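3-dehydroquinate dehydratase (PDB 4H3D) catalyses the cis-dehydration of 3-dehydroquinate to 3-dehydroshikimate, the third step of the chorismate pathway, through a covalent imine (Schiff-base) intermediate with the enzyme. Local coordinates at residues Lys155-Ile158 against Val159-Cys163; Ala191-Glu194 against Met195-Tyr199. All blocks are in the same frame, centred on the assembly; numbering follows the deposited sequence.

Contact 1: residues Lys155-Ile158 against Val159-Cys163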
loop_
_atom_site.group_PDB
_atom_site.type_symbol
_atom_site.label_atom_id
_atom_site.label_comp_id
_atom_site.label_asym_id
_atom_site.label_seq_id
_atom_site.Cartn_x
_atom_site.Cartn_y
_atom_site.Cartn_z
ATOM N N LYS B 155 -5.486 19.664 -0.014
ATOM C CA LYS B 155 -4.285 19.481 0.823
ATOM C C LYS B 155 -4.157 20.556 1.919
ATOM O O LYS B 155 -4.004 20.241 3.090
ATOM C CB LYS B 155 -3.046 19.495 -0.087
ATOM C CG LYS B 155 -1.706 19.409 0.636
ATOM C CD LYS B 155 -0.543 19.314 -0.361
ATOM C CE LYS B 155 -0.360 20.562 -1.233
ATOM N NZ LYS B 155 0.115 21.759 -0.470
ATOM N N GLU B 156 -4.249 21.823 1.523
ATOM C CA GLU B 156 -4.090 22.923 2.462
ATOM C C GLU B 156 -5.175 22.936 3.541
ATOM O O GLU B 156 -4.899 23.350 4.664
ATOM C CB GLU B 156 -3.927 24.295 1.757
ATOM C CG GLU B 156 -4.726 24.477 0.509
ATOM C CD GLU B 156 -4.106 23.748 -0.698
ATOM O OE1 GLU B 156 -2.934 24.044 -1.070
ATOM O OE2 GLU B 156 -4.798 22.896 -1.280
ATOM N N GLU B 157 -6.390 22.477 3.204
ATOM C CA GLU B 157 -7.470 22.375 4.195
ATOM C C GLU B 157 -7.130 21.292 5.208
ATOM O O GLU B 157 -7.289 21.481 6.402
ATOM C CB GLU B 157 -8.805 22.022 3.539
ATOM C CG GLU B 157 -9.321 23.046 2.563
ATOM C CD GLU B 157 -10.630 22.605 1.950
ATOM O OE1 GLU B 157 -11.650 22.584 2.683
ATOM O OE2 GLU B 157 -10.636 22.292 0.732
ATOM N N ILE B 158 -6.674 20.145 4.721
ATOM C CA ILE B 158 -6.292 19.033 5.614
ATOM C C ILE B 158 -5.163 19.510 6.560
ATOM O O ILE B 158 -5.256 19.358 7.794
ATOM C CB ILE B 158 -5.871 17.799 4.810
ATOM C CG1 ILE B 158 -7.073 17.246 4.028
ATOM C CG2 ILE B 158 -5.325 16.695 5.740
ATOM C CD1 ILE B 158 -6.701 16.186 3.021
ATOM N N VAL B 159 -4.130 20.131 5.990
ATOM C CA VAL B 159 -3.030 20.643 6.803
ATOM C C VAL B 159 -3.529 21.693 7.817
ATOM O O VAL B 159 -3.075 21.699 8.966
ATOM C CB VAL B 159 -1.875 21.225 5.935
ATOM C CG1 VAL B 159 -0.847 21.944 6.819
ATOM C CG2 VAL B 159 -1.199 20.122 5.119
ATOM N N SER B 160 -4.480 22.550 7.412
ATOM C CA SER B 160 -4.996 23.593 8.305
ATOM C C SER B 160 -5.734 22.987 9.507
ATOM O O SER B 160 -5.610 23.479 10.634
ATOM C CB SER B 160 -5.882 24.644 7.554
ATOM O OG SER B 160 -7.164 24.129 7.182
ATOM N N ARG B 161 -6.481 21.914 9.277
ATOM C CA ARG B 161 -7.191 21.258 10.365
ATOM C C ARG B 161 -6.222 20.559 11.311
ATOM O O ARG B 161 -6.356 20.657 12.515
ATOM C CB ARG B 161 -8.223 20.282 9.834
ATOM C CG ARG B 161 -9.314 20.984 9.093
ATOM C CD ARG B 161 -10.448 20.080 8.765
ATOM N NE ARG B 161 -11.295 20.710 7.779
ATOM C CZ ARG B 161 -12.288 20.115 7.141
ATOM N NH1 ARG B 161 -12.601 18.859 7.403
ATOM N NH2 ARG B 161 -12.982 20.793 6.244
ATOM N N LEU B 162 -5.237 19.868 10.753
ATOM C CA LEU B 162 -4.236 19.179 11.583
ATOM C C LEU B 162 -3.441 20.199 12.421
ATOM O O LEU B 162 -3.150 19.952 13.597
ATOM C CB LEU B 162 -3.306 18.324 10.714
ATOM C CG LEU B 162 -3.963 17.127 10.010
ATOM C CD1 LEU B 162 -3.013 16.506 8.962
ATOM C CD2 LEU B 162 -4.436 16.085 11.039
ATOM N N CYS B 163 -3.091 21.344 11.817
ATOM C CA CYS B 163 -2.412 22.417 12.559
ATOM C C CYS B 163 -3.312 22.957 13.687
ATOM O O CYS B 163 -2.838 23.223 14.797
ATOM C CB CYS B 163 -1.992 23.558 11.635
ATOM S SG CYS B 163 -0.641 23.136 10.555
HETATM O O HOH W 1 -11.767 23.368 5.222
#

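Contact 2: residues Ala191-Glu194 against Met195-Tyr199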
loop_
_atom_site.group_PDB
_atom_site.type_symbol
_atom_site.label_atom_id
_atom_site.label_comp_id
_atom_site.label_asym_id
_atom_site.label_seq_id
_atom_site.Cartn_x
_atom_site.Cartn_y
_atom_site.Cartn_z
ATOM N N ALA B 191 -0.933 15.427 1.740
ATOM C CA ALA B 191 -1.194 16.282 2.897
ATOM C C ALA B 191 -0.535 15.699 4.134
ATOM O O ALA B 191 0.095 16.417 4.905
ATOM C CB ALA B 191 -2.700 16.434 3.110
ATOM N N THR B 192 -0.664 14.383 4.309
ATOM C CA THR B 192 -0.052 13.685 5.435
ATOM C C THR B 192 1.456 13.934 5.485
ATOM O O THR B 192 2.000 14.309 6.527
ATOM C CB THR B 192 -0.300 12.159 5.351
ATOM O OG1 THR B 192 -1.715 11.887 5.380
ATOM C CG2 THR B 192 0.388 11.422 6.486
ATOM N N ASN B 193 2.123 13.756 4.353
ATOM C CA ASN B 193 3.567 13.889 4.338
ATOM C C ASN B 193 4.031 15.336 4.475
ATOM O O ASN B 193 5.064 15.605 5.102
ATOM C CB ASN B 193 4.170 13.230 3.109
ATOM C CG ASN B 193 5.667 13.036 3.242
ATOM O OD1 ASN B 193 6.420 13.645 2.535
ATOM N ND2 ASN B 193 6.092 12.215 4.207
ATOM N N GLU B 194 3.286 16.262 3.895
ATOM C CA GLU B 194 3.612 17.688 4.038
ATOM C C GLU B 194 3.524 18.100 5.512
ATOM O O GLU B 194 4.406 18.787 6.029
ATOM C CB GLU B 194 2.688 18.540 3.173
ATOM C CG GLU B 194 2.958 20.031 3.272
ATOM C CD GLU B 194 2.257 20.826 2.174
ATOM O OE1 GLU B 194 2.317 20.403 0.992
ATOM O OE2 GLU B 194 1.670 21.882 2.496
ATOM N N MET B 195 2.477 17.641 6.191
ATOM C CA MET B 195 2.302 17.910 7.605
ATOM C C MET B 195 3.462 17.274 8.375
ATOM O O MET B 195 4.140 17.937 9.163
ATOM C CB MET B 195 0.974 17.330 8.091
ATOM C CG MET B 195 0.624 17.665 9.525
ATOM S SD MET B 195 0.218 19.415 9.717
ATOM C CE MET B 195 0.179 19.523 11.513
ATOM N N PHE B 196 3.690 15.986 8.126
ATOM C CA PHE B 196 4.759 15.244 8.775
ATOM C C PHE B 196 6.106 15.941 8.644
ATOM O O PHE B 196 6.844 16.101 9.630
ATOM C CB PHE B 196 4.858 13.828 8.154
ATOM C CG PHE B 196 5.886 12.941 8.807
ATOM C CD1 PHE B 196 5.558 12.181 9.937
ATOM C CD2 PHE B 196 7.167 12.848 8.293
ATOM C CE1 PHE B 196 6.490 11.353 10.539
ATOM C CE2 PHE B 196 8.119 12.024 8.894
ATOM C CZ PHE B 196 7.772 11.269 10.028
ATOM N N LYS B 197 6.415 16.379 7.438
ATOM C CA LYS B 197 7.714 16.967 7.149
ATOM C C LYS B 197 7.911 18.430 7.531
ATOM O O LYS B 197 8.979 18.798 8.016
ATOM C CB LYS B 197 8.031 16.818 5.671
ATOM C CG LYS B 197 8.553 15.457 5.266
ATOM C CD LYS B 197 9.016 15.521 3.831
ATOM C CE LYS B 197 9.995 14.439 3.498
ATOM N NZ LYS B 197 10.463 14.589 2.069
ATOM N N ILE B 198 6.878 19.244 7.327
ATOM C CA ILE B 198 6.980 20.693 7.484
ATOM C C ILE B 198 6.338 21.294 8.728
ATOM O O ILE B 198 6.971 22.115 9.399
ATOM C CB ILE B 198 6.350 21.399 6.250
ATOM C CG1 ILE B 198 6.995 20.882 4.958
ATOM C CG2 ILE B 198 6.495 22.932 6.351
ATOM C CD1 ILE B 198 6.302 21.347 3.720
ATOM N N TYR B 199 5.103 20.880 9.052
ATOM C CA TYR B 199 4.340 21.528 10.138
ATOM C C TYR B 199 4.184 20.797 11.459
ATOM O O TYR B 199 4.004 21.433 12.482
ATOM C CB TYR B 199 2.937 21.877 9.635
ATOM C CG TYR B 199 2.944 22.781 8.447
ATOM C CD1 TYR B 199 3.280 24.120 8.581
ATOM C CD2 TYR B 199 2.622 22.308 7.184
ATOM C CE1 TYR B 199 3.294 24.960 7.496
ATOM C CE2 TYR B 199 2.634 23.148 6.086
ATOM C CZ TYR B 199 2.970 24.477 6.253
ATOM O OH TYR B 199 2.995 25.330 5.178
HETATM O O HOH W 2 8.228 14.538 -0.221
#

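Contact 1: residues Lys155-Ile158 against Val159-Cys163
K155 O accepts the backbone N-H of V159 at 2.9 Å in a nearly straight bond (173°), and the same i to i+4 pattern carries E156 to S160, E157 to R161 and I158 to L162, so the two segments are successive turns of one alpha-helix. The carbonyl of E157 is gripped twice. Besides R161 N at 3.0 Å it takes the hydroxyl of S160, with S160 OG to E157 O at 2.8 Å, and both donors arrive from the same face of the carbonyl plane. A first torsion of 73° holds OG between the backbone N and carbonyl carbon of S160, which turns the hydroxyl back onto the preceding turn. On the partly exposed side the carboxylate of E157 and the guanidinium of R161 do not pair directly. E157 OE1 lies well out of the guanidinium plane, and a water bridges the two, donating to OE1 and accepting from R161 NH2 at 3.0 Å. Other partners hold their remaining polar atoms: E157 OE2 takes the backbone N of K154, and R161 NH1 reaches N146 OD1. On the buried side the side chains of I158 and L162 run alongside one another in the same direction, with I158 CG2 4.0 Å from L162 CD1. As part of the helix of a beta-alpha-beta unit in the TIM barrel, this apolar pair packs on I175 of strand 172-177, while A191 and M195 of helix 182-199 meet I158 and L162 respectively.

Contact 2: residues Ala191-Glu194 against Met195-Tyr199
The side chains of E194 and I198 meet one helical turn apart, E194 CG lying 3.6 Å from I198 CD1 where the two chains cross at a slant. With CG anti to the backbone N (chi1 180°) and the chain extended beyond it, E194 also runs alongside Y199. E194 OE2 comes to the edge of the Y199 ring, near the ring plane and 3.9 Å from Y199 CE2, with carboxylate and ring turned 44° from each other. I198 CG2 sits over the centre of the Y199 ring, 3.7 Å above its plane. Farther round the helix the aliphatic part of K197 passes the amide of N193, K197 CD being 3.5 Å from N193 OD1. A water links the polar ends, accepting from K197 NZ and donating weakly to N193 OD1. Beneath these side chains the carbonyls of A191 to E194 each take the N-H four residues on, the bond from I198 N to E194 O measuring 2.8 Å. All this belongs to helix 182-199, which joins strands 172-177 and 205-208 in a beta-alpha-beta unit of the TIM barrel; the helix widens into a pi-type turn at 195-199, and the bond from Y199 N to M195 O (3.1 Å) is weak. Outside partners fix the polar ends: K155 of helix 155-167 holds E194 OE1 in a salt bridge, F223 O accepts from N193 ND2, and E182 of the second subunit forms a salt bridge with K197 NZ, bringing this helix to the dimer interface. T192 OG1 bonds to L188 O and to T206 OG1 on strand 205-208.

How the contacts relate
Contacts 1 and 2 lie on consecutive barrel helices, their centres 9 Å apart, and touch directly. A salt bridge of 3.0 Å joins K155 NZ of contact 1 to E194 OE1 of contact 2. Apolar packing continues the interface: V159 CG1 lies 3.5 Å from Y199 CD2, and I158 CG2 lies 3.7 Å from A191 CB. Strand 172-177, between the two helices in sequence, carries K174, which forms the Schiff base with substrate. The side chain of L162 is about 6 Å from that of K174 and about 12 Å from the bound comenic acid-derived ligand, whereas the side chain of T192 is about 10 Å from that of K174. Both helices are in the outer layer of the barrel.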